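Local structure of ureidoglycolate hydrolase (Arabidopsis thaliana, 4PXE) at residues Ala261-Ala266 and Ser300-Asp305; Leu272-Ile277 and Glu311-Thr316; Ala59-Thr64 and Gly110-Ile115; Asn116-Ser121 and Thr423-Ser428. The protein hydrolyses (S)-ureidoglycolate to glyoxylate, ammonium and carbon dioxide as a manganese-dependent homodimeric amidohydrolase of the peptidase M20 family, completing plant purine breakdown. All blocks are in the same frame, centred on the assembly; numbering follows the deposited sequence.

Interaction 1: Ala261-Ala266 and Ser300-Asp305; sequences AELALA and SHLEID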
loop_
_atom_site.group_PDB
_atom_site.type_symbol
_atom_site.label_atom_id
_atom_site.label_comp_id
_atom_site.label_asym_id
_atom_site.label_seq_id
_atom_site.Cartn_x
_atom_site.Cartn_y
_atom_site.Cartn_z
ATOM N N ALA A 261 13.521 -2.983 -4.198
ATOM C CA ALA A 261 13.827 -2.200 -5.399
ATOM C C ALA A 261 14.842 -2.930 -6.273
ATOM O O ALA A 261 14.685 -3.015 -7.505
ATOM C CB ALA A 261 14.345 -0.823 -5.014
ATOM N N GLU A 262 15.867 -3.481 -5.636
ATOM C CA GLU A 262 16.890 -4.226 -6.358
ATOM C C GLU A 262 16.323 -5.482 -6.990
ATOM O O GLU A 262 16.701 -5.832 -8.119
ATOM C CB GLU A 262 18.072 -4.556 -5.438
ATOM C CG GLU A 262 18.845 -3.310 -5.081
ATOM C CD GLU A 262 19.907 -3.513 -4.015
ATOM O OE1 GLU A 262 19.703 -4.342 -3.105
ATOM O OE2 GLU A 262 20.937 -2.814 -4.090
ATOM N N LEU A 263 15.413 -6.162 -6.293
ATOM C CA LEU A 263 14.824 -7.373 -6.861
ATOM C C LEU A 263 13.948 -7.040 -8.059
ATOM O O LEU A 263 13.984 -7.756 -9.057
ATOM C CB LEU A 263 14.054 -8.198 -5.824
ATOM C CG LEU A 263 13.561 -9.567 -6.321
ATOM C CD1 LEU A 263 14.711 -10.452 -6.849
ATOM C CD2 LEU A 263 12.771 -10.293 -5.252
ATOM N N ALA A 264 13.185 -5.955 -7.983
ATOM C CA ALA A 264 12.330 -5.579 -9.116
ATOM C C ALA A 264 13.173 -5.309 -10.351
ATOM O O ALA A 264 12.794 -5.704 -11.462
ATOM C CB ALA A 264 11.489 -4.357 -8.767
ATOM N N LEU A 265 14.308 -4.638 -10.175
ATOM C CA LEU A 265 15.205 -4.360 -11.291
ATOM C C LEU A 265 15.871 -5.645 -11.794
ATOM O O LEU A 265 16.132 -5.788 -12.999
ATOM C CB LEU A 265 16.236 -3.291 -10.908
ATOM C CG LEU A 265 15.580 -1.912 -10.772
ATOM C CD1 LEU A 265 16.400 -0.967 -9.897
ATOM C CD2 LEU A 265 15.331 -1.289 -12.140
ATOM N N ALA A 266 16.114 -6.597 -10.897
ATOM C CA ALA A 266 16.672 -7.888 -11.322
ATOM C C ALA A 266 15.681 -8.687 -12.163
ATOM O O ALA A 266 16.075 -9.362 -13.116
ATOM C CB ALA A 266 17.155 -8.721 -10.122
ATOM N N SER A 300 9.285 -5.812 3.261
ATOM C CA SER A 300 8.796 -5.494 1.931
ATOM C C SER A 300 8.191 -6.746 1.325
ATOM O O SER A 300 8.591 -7.861 1.648
ATOM C CB SER A 300 9.911 -4.940 1.050
ATOM O OG SER A 300 10.959 -5.883 0.882
ATOM N N HIS A 301 7.216 -6.544 0.448
ATOM C CA HIS A 301 6.410 -7.618 -0.109
ATOM C C HIS A 301 6.275 -7.342 -1.594
ATOM O O HIS A 301 5.753 -6.290 -1.981
ATOM C CB HIS A 301 5.029 -7.602 0.572
ATOM C CG HIS A 301 4.027 -8.538 -0.032
ATOM N ND1 HIS A 301 3.795 -9.806 0.461
ATOM C CD2 HIS A 301 3.174 -8.377 -1.072
ATOM C CE1 HIS A 301 2.856 -10.392 -0.265
ATOM N NE2 HIS A 301 2.462 -9.546 -1.199
ATOM N N LEU A 302 6.764 -8.268 -2.419
ATOM C CA LEU A 302 6.654 -8.154 -3.876
ATOM C C LEU A 302 5.829 -9.291 -4.419
ATOM O O LEU A 302 5.917 -10.420 -3.933
ATOM C CB LEU A 302 8.015 -8.263 -4.561
ATOM C CG LEU A 302 9.135 -7.317 -4.182
ATOM C CD1 LEU A 302 9.896 -7.920 -3.013
ATOM C CD2 LEU A 302 10.052 -7.061 -5.376
ATOM N N GLU A 303 5.044 -9.006 -5.451
ATOM C CA GLU A 303 4.392 -10.066 -6.205
ATOM C C GLU A 303 4.797 -9.901 -7.657
ATOM O O GLU A 303 4.663 -8.816 -8.241
ATOM C CB GLU A 303 2.875 -10.044 -6.005
ATOM C CG GLU A 303 2.522 -10.099 -4.536
ATOM C CD GLU A 303 1.052 -10.323 -4.261
ATOM O OE1 GLU A 303 0.327 -10.824 -5.149
ATOM O OE2 GLU A 303 0.620 -10.001 -3.137
ATOM N N ILE A 304 5.317 -10.988 -8.219
ATOM C CA ILE A 304 6.008 -10.979 -9.495
ATOM C C ILE A 304 5.295 -11.903 -10.467
ATOM O O ILE A 304 4.972 -13.035 -10.120
ATOM C CB ILE A 304 7.453 -11.477 -9.313
ATOM C CG1 ILE A 304 8.192 -10.599 -8.289
ATOM C CG2 ILE A 304 8.196 -11.489 -10.643
ATOM C CD1 ILE A 304 9.562 -11.147 -7.853
ATOM N N ASP A 305 5.046 -11.405 -11.678
ATOM C CA ASP A 305 4.380 -12.162 -12.735
ATOM C C ASP A 305 5.441 -12.401 -13.802
ATOM O O ASP A 305 6.139 -11.478 -14.193
ATOM C CB ASP A 305 3.221 -11.316 -13.284
ATOM C CG ASP A 305 2.510 -11.964 -14.452
ATOM O OD1 ASP A 305 3.086 -12.016 -15.558
ATOM O OD2 ASP A 305 1.359 -12.385 -14.267
#
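In L263 the CG lies opposite the backbone N (chi1 -173°), which sends the fork of the side chain from helix 256-272 toward strand 295-308; in L302 it lies opposite the carbonyl carbon (chi1 -56°), which brings the CD2 branch to the helix. L302 extends from the strand toward the helix with this branch, which meets the root of the opposing side chain, L263 CB, at 4.2 Å. The same methyl also approaches the helix backbone, where L302 CD2 lies 4.2 Å from A264 N. L263 in turn directs its CD2 to the next inward-facing strand residue, and L263 CD2 and I304 CD1 approach to 4.2 Å, I304 reaching this methyl with a nearly straight arm. The side-chain contacts are apolar packing between buried residues. They belong to the dimerization region of this M20 enzyme, an alpha/beta layer in which the helix runs along one face of the strand, their local axes 9.9 Å apart and nearly parallel. V236 and F238 of the adjoining strand 222-239, with A325 and I328 of helix 311-332, pack against L263 and widen the apolar layer. The far side of the helix meets the second subunit, where L265 packs on L265 of that chain. On the strand's other face H301 and E303, alternating with the inward residues, pair with each other: H301 NE2 donates to E303 OE2 at 2.7 Å, almost straight at 177°, the carboxylate oxygen lying in the ring plane and using its anti lone pair. H301 ND1 is bonded to E237, fixing the ring from its second nitrogen.

Interaction 2: Leu272-Ile277 and Glu311-Thr316; sequences LESESI and EARRNT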
loop_
_atom_site.group_PDB
_atom_site.type_symbol
_atom_site.label_atom_id
_atom_site.label_comp_id
_atom_site.label_asym_id
_atom_site.label_seq_id
_atom_site.Cartn_x
_atom_site.Cartn_y
_atom_site.Cartn_z
ATOM N N LEU A 272 15.069 -9.707 -19.820
ATOM C CA LEU A 272 15.811 -9.233 -20.988
ATOM C C LEU A 272 16.952 -10.181 -21.372
ATOM O O LEU A 272 17.322 -10.267 -22.544
ATOM C CB LEU A 272 16.318 -7.803 -20.765
ATOM C CG LEU A 272 15.232 -6.737 -20.564
ATOM C CD1 LEU A 272 15.848 -5.371 -20.342
ATOM C CD2 LEU A 272 14.276 -6.706 -21.746
ATOM N N GLU A 273 17.502 -10.896 -20.393
ATOM C CA GLU A 273 18.568 -11.869 -20.652
ATOM C C GLU A 273 18.113 -13.073 -21.479
ATOM O O GLU A 273 18.952 -13.824 -21.991
ATOM C CB GLU A 273 19.186 -12.370 -19.339
ATOM C CG GLU A 273 20.110 -11.371 -18.662
ATOM C CD GLU A 273 20.463 -11.764 -17.230
ATOM O OE1 GLU A 273 19.891 -12.744 -16.702
ATOM O OE2 GLU A 273 21.319 -11.077 -16.629
ATOM N N SER A 274 16.803 -13.281 -21.605
ATOM C CA SER A 274 16.310 -14.447 -22.341
ATOM C C SER A 274 16.600 -14.306 -23.834
ATOM O O SER A 274 16.640 -15.303 -24.560
ATOM C CB SER A 274 14.803 -14.623 -22.155
ATOM O OG SER A 274 14.112 -13.820 -23.100
ATOM N N GLU A 275 16.774 -13.062 -24.272
ATOM C CA GLU A 275 16.997 -12.720 -25.680
ATOM C C GLU A 275 15.803 -13.041 -26.582
ATOM O O GLU A 275 15.931 -13.045 -27.807
ATOM C CB GLU A 275 18.280 -13.366 -26.218
ATOM C CG GLU A 275 19.548 -12.871 -25.531
ATOM C CD GLU A 275 20.769 -13.691 -25.902
ATOM O OE1 GLU A 275 20.629 -14.645 -26.699
ATOM O OE2 GLU A 275 21.866 -13.384 -25.390
ATOM N N SER A 276 14.648 -13.305 -25.975
ATOM C CA SER A 276 13.411 -13.491 -26.727
ATOM C C SER A 276 12.399 -12.411 -26.381
ATOM O O SER A 276 12.147 -12.142 -25.209
ATOM C CB SER A 276 12.784 -14.847 -26.432
ATOM O OG SER A 276 11.519 -14.951 -27.072
ATOM N N ILE A 277 11.796 -11.822 -27.405
ATOM C CA ILE A 277 10.762 -10.814 -27.211
ATOM C C ILE A 277 9.490 -11.413 -26.590
ATOM O O ILE A 277 8.617 -10.677 -26.129
ATOM C CB ILE A 277 10.405 -10.124 -28.549
ATOM C CG1 ILE A 277 9.895 -8.701 -28.305
ATOM C CG2 ILE A 277 9.432 -10.980 -29.372
ATOM C CD1 ILE A 277 10.957 -7.672 -28.522
ATOM N N GLU A 311 8.279 -22.760 -22.136
ATOM C CA GLU A 311 8.272 -23.103 -20.713
ATOM C C GLU A 311 9.675 -23.111 -20.099
ATOM O O GLU A 311 9.901 -22.551 -19.020
ATOM C CB GLU A 311 7.587 -24.457 -20.506
ATOM C CG GLU A 311 7.288 -24.817 -19.056
ATOM C CD GLU A 311 6.494 -26.114 -18.932
ATOM O OE1 GLU A 311 6.249 -26.768 -19.970
ATOM O OE2 GLU A 311 6.110 -26.480 -17.801
ATOM N N ALA A 312 10.628 -23.718 -20.794
ATOM C CA ALA A 312 12.001 -23.774 -20.297
ATOM C C ALA A 312 12.628 -22.384 -20.116
ATOM O O ALA A 312 13.319 -22.126 -19.120
ATOM C CB ALA A 312 12.867 -24.643 -21.224
ATOM N N ARG A 313 12.394 -21.493 -21.072
ATOM C CA ARG A 313 12.909 -20.131 -21.000
ATOM C C ARG A 313 12.296 -19.399 -19.798
ATOM O O ARG A 313 12.995 -18.692 -19.057
ATOM C CB ARG A 313 12.578 -19.391 -22.292
ATOM C CG ARG A 313 13.549 -18.302 -22.682
ATOM C CD ARG A 313 13.531 -18.087 -24.186
ATOM N NE ARG A 313 12.173 -17.910 -24.695
ATOM C CZ ARG A 313 11.810 -18.099 -25.961
ATOM N NH1 ARG A 313 12.708 -18.469 -26.868
ATOM N NH2 ARG A 313 10.547 -17.914 -26.326
ATOM N N ARG A 314 10.991 -19.589 -19.612
ATOM C CA ARG A 314 10.258 -19.038 -18.466
ATOM C C ARG A 314 10.878 -19.521 -17.154
ATOM O O ARG A 314 11.159 -18.725 -16.254
ATOM C CB ARG A 314 8.790 -19.470 -18.549
ATOM C CG ARG A 314 7.791 -18.670 -17.708
ATOM C CD ARG A 314 7.559 -19.240 -16.318
ATOM N NE ARG A 314 7.504 -20.698 -16.250
ATOM C CZ ARG A 314 6.396 -21.429 -16.339
ATOM N NH1 ARG A 314 5.212 -20.861 -16.545
ATOM N NH2 ARG A 314 6.472 -22.751 -16.237
ATOM N N ASN A 315 11.094 -20.827 -17.049
ATOM C CA ASN A 315 11.662 -21.422 -15.844
ATOM C C ASN A 315 13.058 -20.908 -15.525
ATOM O O ASN A 315 13.388 -20.731 -14.353
ATOM C CB ASN A 315 11.648 -22.955 -15.937
ATOM C CG ASN A 315 10.244 -23.524 -15.898
ATOM O OD1 ASN A 315 9.284 -22.816 -15.576
ATOM N ND2 ASN A 315 10.110 -24.814 -16.211
ATOM N N THR A 316 13.868 -20.661 -16.553
ATOM C CA THR A 316 15.195 -20.076 -16.368
ATOM C C THR A 316 15.083 -18.697 -15.718
ATOM O O THR A 316 15.870 -18.356 -14.839
ATOM C CB THR A 316 15.979 -19.989 -17.692
ATOM O OG1 THR A 316 16.279 -21.316 -18.150
ATOM C CG2 THR A 316 17.280 -19.215 -17.524
#
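S276 lies over one face of the R313 guanidinium, its hydroxyl displaced toward the rim of the group. S276 CB stands 3.4 Å from R313 CZ, and S276 OG is 3.2 Å from R313 NH2; the latter approach comes from above the plane, at an angle too poor for a hydrogen bond. The serine thus rests in van der Waals contact over the guanidinium face, and the polar ends look elsewhere: S276 OG is bonded to the backbone N of D278, while R313 NE forms a salt bridge with D308, at the end of strand 295-308. The arginine chain bends at chi3 (51°), and the guanidinium presents one face to S276. Nearer the helix its aliphatic part is covered by the other serine, S274 CB meeting R313 CG at 3.9 Å. S274 OG sits between its own N and carbonyl carbon (chi1 85°) and accepts from S276 N at 3.0 Å with an angle of 164°; it is also hydrogen-bonded to the T279 hydroxyl. These bonds hold S274 OG between the backbone of S276 and T279. The contact is at the surface of the dimerization region, where L272 and I277 pack on M250 and P251 of the second subunit. The loop leaves helix 256-272 through a type I turn, with E275 at positive phi, and S274 OG and S276 N form an ST turn, packed on R313 in the first turn of helix 311-332.

Interaction 3: Ala59-Thr64 and Gly110-Ile115; sequences ALAGLT and GAIEAI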
loop_
_atom_site.group_PDB
_atom_site.type_symbol
_atom_site.label_atom_id
_atom_site.label_comp_id
_atom_site.label_asym_id
_atom_site.label_seq_id
_atom_site.Cartn_x
_atom_site.Cartn_y
_atom_site.Cartn_z
ATOM N N ALA A 59 -31.288 -17.008 -17.565
ATOM C CA ALA A 59 -32.665 -17.469 -17.398
ATOM C C ALA A 59 -33.547 -16.920 -18.513
ATOM O O ALA A 59 -34.399 -17.640 -19.047
ATOM C CB ALA A 59 -33.196 -17.061 -16.035
ATOM N N LEU A 60 -33.342 -15.654 -18.876
ATOM C CA LEU A 60 -34.120 -15.045 -19.958
ATOM C C LEU A 60 -33.871 -15.749 -21.286
ATOM O O LEU A 60 -34.749 -15.794 -22.137
ATOM C CB LEU A 60 -33.811 -13.555 -20.087
ATOM C CG LEU A 60 -34.352 -12.647 -18.983
ATOM C CD1 LEU A 60 -33.750 -11.245 -19.089
ATOM C CD2 LEU A 60 -35.877 -12.589 -19.021
ATOM N N ALA A 61 -32.673 -16.303 -21.451
ATOM C CA ALA A 61 -32.304 -17.048 -22.647
ATOM C C ALA A 61 -32.804 -18.497 -22.605
ATOM O O ALA A 61 -32.501 -19.293 -23.495
ATOM C CB ALA A 61 -30.792 -17.020 -22.839
ATOM N N GLY A 62 -33.548 -18.840 -21.555
ATOM C CA GLY A 62 -34.121 -20.173 -21.427
ATOM C C GLY A 62 -33.154 -21.273 -21.014
ATOM O O GLY A 62 -33.416 -22.457 -21.236
ATOM N N LEU A 63 -32.033 -20.892 -20.408
ATOM C CA LEU A 63 -31.028 -21.875 -20.015
ATOM C C LEU A 63 -31.318 -22.462 -18.636
ATOM O O LEU A 63 -31.822 -21.772 -17.755
ATOM C CB LEU A 63 -29.632 -21.238 -20.017
ATOM C CG LEU A 63 -29.193 -20.601 -21.334
ATOM C CD1 LEU A 63 -27.884 -19.848 -21.147
ATOM C CD2 LEU A 63 -29.031 -21.675 -22.385
ATOM N N THR A 64 -30.996 -23.740 -18.465
ATOM C CA THR A 64 -30.999 -24.348 -17.139
ATOM C C THR A 64 -29.793 -23.836 -16.356
ATOM O O THR A 64 -28.648 -24.079 -16.748
ATOM C CB THR A 64 -30.914 -25.874 -17.237
ATOM O OG1 THR A 64 -31.998 -26.365 -18.037
ATOM C CG2 THR A 64 -30.993 -26.499 -15.850
ATOM N N GLY A 110 -21.252 -12.361 -24.426
ATOM C CA GLY A 110 -21.219 -12.772 -25.815
ATOM C C GLY A 110 -21.653 -14.216 -25.997
ATOM O O GLY A 110 -22.248 -14.564 -27.015
ATOM N N ALA A 111 -21.390 -15.067 -25.009
ATOM C CA ALA A 111 -21.829 -16.459 -25.083
ATOM C C ALA A 111 -23.343 -16.533 -24.941
ATOM O O ALA A 111 -24.005 -17.311 -25.636
ATOM C CB ALA A 111 -21.154 -17.306 -24.018
ATOM N N ILE A 112 -23.893 -15.728 -24.045
ATOM C CA ILE A 112 -25.348 -15.671 -23.885
ATOM C C ILE A 112 -25.979 -15.146 -25.177
ATOM O O ILE A 112 -26.969 -15.701 -25.661
ATOM C CB ILE A 112 -25.761 -14.831 -22.658
ATOM C CG1 ILE A 112 -25.200 -15.465 -21.380
ATOM C CG2 ILE A 112 -27.287 -14.727 -22.574
ATOM C CD1 ILE A 112 -25.387 -14.628 -20.126
ATOM N N GLU A 113 -25.379 -14.113 -25.761
ATOM C CA GLU A 113 -25.871 -13.600 -27.035
ATOM C C GLU A 113 -25.771 -14.659 -28.136
ATOM O O GLU A 113 -26.653 -14.752 -28.982
ATOM C CB GLU A 113 -25.153 -12.302 -27.439
ATOM C CG GLU A 113 -25.595 -11.715 -28.794
ATOM C CD GLU A 113 -27.053 -11.245 -28.831
ATOM O OE1 GLU A 113 -27.711 -11.146 -27.770
ATOM O OE2 GLU A 113 -27.549 -10.961 -29.949
ATOM N N ALA A 114 -24.727 -15.481 -28.108
ATOM C CA ALA A 114 -24.599 -16.567 -29.073
ATOM C C ALA A 114 -25.751 -17.568 -28.972
ATOM O O ALA A 114 -26.263 -18.046 -29.997
ATOM C CB ALA A 114 -23.265 -17.280 -28.886
ATOM N N ILE A 115 -26.178 -17.877 -27.751
ATOM C CA ILE A 115 -27.338 -18.745 -27.549
ATOM C C ILE A 115 -28.585 -18.104 -28.147
ATOM O O ILE A 115 -29.347 -18.742 -28.877
ATOM C CB ILE A 115 -27.581 -19.027 -26.052
ATOM C CG1 ILE A 115 -26.454 -19.888 -25.487
ATOM C CG2 ILE A 115 -28.915 -19.718 -25.840
ATOM C CD1 ILE A 115 -26.314 -21.220 -26.135
#
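A Schellman motif ends helix 45-60, and the two residues flanking its glycine, A61 and L63, press on the side of helix 105-120. G62, at positive phi, ends the helix and redirects the chain to L63; A61 and L63 both point their CB atoms toward the second helix. A61 CB meets I112 CG2 at 4.2 Å, and it lies 4.5 Å from I115 CG2, one helical turn further on. L63 reaches past it with an extended chain (chi2 172°), and its CD2 methyl approaches I115 CG2 to 4.0 Å as the two side chains cross obliquely. Each isoleucine thus uses its CG2 branch; in I115 that methyl is placed opposite the backbone N, with CG1 beside the N, and it takes both the alanine and the leucine. The four touching residues are buried, and I131 of strand 129-133 lies against L63, I112 and I115. W77 of strand 73-77 packs against L63 and I115. The contact, away from the metal and substrate sites, joins a helix end, the turn leading into strand 64-67, and a neighbouring helix on one side of a beta sheet, the helix-on-sheet packing of the alpha/beta catalytic domain of M20 enzymes.

Interaction 4: Asn116-Ser121 and Thr423-Ser428; sequences NVLKRS and TLAKLS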
loop_
_atom_site.group_PDB
_atom_site.type_symbol
_atom_site.label_atom_id
_atom_site.label_comp_id
_atom_site.label_asym_id
_atom_site.label_seq_id
_atom_site.Cartn_x
_atom_site.Cartn_y
_atom_site.Cartn_z
ATOM N N ASN A 116 -28.794 -16.833 -27.837
ATOM C CA ASN A 116 -29.947 -16.106 -28.360
ATOM C C ASN A 116 -29.948 -16.005 -29.887
ATOM O O ASN A 116 -30.998 -16.147 -30.525
ATOM C CB ASN A 116 -30.055 -14.737 -27.684
ATOM C CG ASN A 116 -30.490 -14.854 -26.224
ATOM O OD1 ASN A 116 -31.333 -15.690 -25.891
ATOM N ND2 ASN A 116 -29.917 -14.033 -25.358
ATOM N N VAL A 117 -28.767 -15.807 -30.468
ATOM C CA VAL A 117 -28.586 -15.792 -31.916
ATOM C C VAL A 117 -29.011 -17.132 -32.533
ATOM O O VAL A 117 -29.774 -17.173 -33.507
ATOM C CB VAL A 117 -27.107 -15.503 -32.286
ATOM C CG1 VAL A 117 -26.805 -15.896 -33.732
ATOM C CG2 VAL A 117 -26.748 -14.031 -32.018
ATOM N N LEU A 118 -28.534 -18.231 -31.957
ATOM C CA LEU A 118 -28.866 -19.565 -32.446
ATOM C C LEU A 118 -30.357 -19.864 -32.304
ATOM O O LEU A 118 -30.972 -20.463 -33.201
ATOM C CB LEU A 118 -28.045 -20.615 -31.701
ATOM C CG LEU A 118 -26.575 -20.690 -32.119
ATOM C CD1 LEU A 118 -25.823 -21.666 -31.212
ATOM C CD2 LEU A 118 -26.431 -21.077 -33.592
ATOM N N LYS A 119 -30.945 -19.441 -31.192
ATOM C CA LYS A 119 -32.381 -19.630 -30.995
ATOM C C LYS A 119 -33.201 -18.835 -32.019
ATOM O O LYS A 119 -34.178 -19.362 -32.560
ATOM C CB LYS A 119 -32.802 -19.313 -29.554
ATOM C CG LYS A 119 -32.321 -20.357 -28.554
ATOM C CD LYS A 119 -33.023 -20.250 -27.206
ATOM C CE LYS A 119 -32.663 -21.439 -26.310
ATOM N NZ LYS A 119 -33.471 -21.496 -25.055
ATOM N N ARG A 120 -32.809 -17.594 -32.302
ATOM C CA ARG A 120 -33.519 -16.793 -33.309
ATOM C C ARG A 120 -33.461 -17.449 -34.686
ATOM O O ARG A 120 -34.383 -17.293 -35.498
ATOM C CB ARG A 120 -32.986 -15.358 -33.388
ATOM C CG ARG A 120 -33.456 -14.466 -32.259
ATOM C CD ARG A 120 -33.133 -12.991 -32.500
ATOM N NE ARG A 120 -31.700 -12.688 -32.578
ATOM C CZ ARG A 120 -30.941 -12.363 -31.535
ATOM N NH1 ARG A 120 -31.456 -12.325 -30.312
ATOM N NH2 ARG A 120 -29.656 -12.081 -31.715
ATOM N N SER A 121 -32.383 -18.185 -34.946
ATOM C CA SER A 121 -32.208 -18.874 -36.220
ATOM C C SER A 121 -32.854 -20.265 -36.264
ATOM O O SER A 121 -32.774 -20.958 -37.285
ATOM C CB SER A 121 -30.725 -18.971 -36.571
ATOM O OG SER A 121 -30.239 -17.708 -36.991
ATOM N N THR A 423 -19.547 -21.990 -34.536
ATOM C CA THR A 423 -18.650 -23.047 -34.073
ATOM C C THR A 423 -19.351 -23.961 -33.061
ATOM O O THR A 423 -19.214 -25.187 -33.132
ATOM C CB THR A 423 -17.349 -22.468 -33.454
ATOM O OG1 THR A 423 -16.714 -21.590 -34.395
ATOM C CG2 THR A 423 -16.380 -23.592 -33.111
ATOM N N LEU A 424 -20.120 -23.383 -32.140
ATOM C CA LEU A 424 -20.923 -24.166 -31.193
ATOM C C LEU A 424 -21.872 -25.091 -31.943
ATOM O O LEU A 424 -22.022 -26.260 -31.580
ATOM C CB LEU A 424 -21.747 -23.244 -30.290
ATOM C CG LEU A 424 -21.004 -22.492 -29.186
ATOM C CD1 LEU A 424 -21.932 -21.460 -28.571
ATOM C CD2 LEU A 424 -20.476 -23.449 -28.121
ATOM N N ALA A 425 -22.529 -24.542 -32.958
ATOM C CA ALA A 425 -23.513 -25.280 -33.746
ATOM C C ALA A 425 -22.847 -26.451 -34.449
ATOM O O ALA A 425 -23.359 -27.582 -34.418
ATOM C CB ALA A 425 -24.165 -24.351 -34.761
ATOM N N LYS A 426 -21.711 -26.187 -35.092
ATOM C CA LYS A 426 -20.990 -27.236 -35.810
ATOM C C LYS A 426 -20.552 -28.351 -34.869
ATOM O O LYS A 426 -20.709 -29.536 -35.174
ATOM C CB LYS A 426 -19.786 -26.664 -36.556
ATOM C CG LYS A 426 -20.143 -25.754 -37.716
ATOM C CD LYS A 426 -18.887 -25.171 -38.354
ATOM C CE LYS A 426 -19.235 -24.319 -39.569
ATOM N NZ LYS A 426 -19.955 -25.090 -40.625
ATOM N N LEU A 427 -20.007 -27.982 -33.722
ATOM C CA LEU A 427 -19.562 -28.971 -32.751
ATOM C C LEU A 427 -20.730 -29.755 -32.152
ATOM O O LEU A 427 -20.606 -30.953 -31.889
ATOM C CB LEU A 427 -18.731 -28.302 -31.659
ATOM C CG LEU A 427 -17.387 -27.782 -32.171
ATOM C CD1 LEU A 427 -16.699 -26.926 -31.118
ATOM C CD2 LEU A 427 -16.490 -28.945 -32.591
ATOM N N SER A 428 -21.857 -29.083 -31.933
ATOM C CA SER A 428 -23.040 -29.735 -31.368
ATOM C C SER A 428 -23.517 -30.891 -32.248
ATOM O O SER A 428 -23.993 -31.909 -31.744
ATOM C CB SER A 428 -24.175 -28.730 -31.157
ATOM O OG SER A 428 -25.374 -29.383 -30.743
#
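L118 projects from helix 105-120 into the side of helix 410-429, a buried helix-to-helix contact in the alpha/beta catalytic domain typical of the M20 family. Its conformation spreads the two methyls over two neighbours. With chi1 at -75°, CG stands opposite the carbonyl carbon and beside the backbone N, and chi2 of 174° carries CD1 on in extended fashion; the fork then opens toward the facing helix. The two methyls divide the work. CD1 goes to L424, where L118 CD1 and L424 CB are 4.5 Å apart, a loose contact. L424, which has a similar conformation (chi1 -74°) and also packs on L205 of strand 201-209, meets L118 CD1 most closely through this CB. A425, the next residue, offers a single methyl group, and this small side chain lets the leucine come close to the helix surface, the nearest CA atoms, those of L118 and A425, being 7.9 Å apart. The contact covers little area, 100 Å² on both sides together, and other residues complete it: S421, a turn earlier on helix 410-429, packs against L118, and F123, in the loop beyond helix 105-120, covers A425. Just beyond the contact S428 OG is hydrogen-bonded to the carbonyl of R127, a further tie between the C-terminal helix and the chain that follows helix 105-120. Between the two segments themselves the tighter of the apolar approaches is that of L118 CD2 to A425 CB, at 4.1 Å.

How the interactions relate
From the N terminus, interaction 3 closes first, bringing the end of helix 45-60 against helix 105-120 after 45 intervening residues. Interaction 4 opens directly on the same helix and closes only 301 residues later, on the C-terminal helix 410-429, so its long loop contains interactions 1 and 2. Those two cross: 261-266 and 272-277 come first, then their partners 300-305 and 311-316 in the same order. Interactions 3 and 4 touch, through K119 NZ to A61 O and an E113-R120 salt bridge, and both lie in the catalytic domain. Interactions 1 and 2, about 18 Å apart between centres, tie together the dimerization region, on the far side of the chain from interaction 3, whose centre is about 44 Å from that of interaction 1.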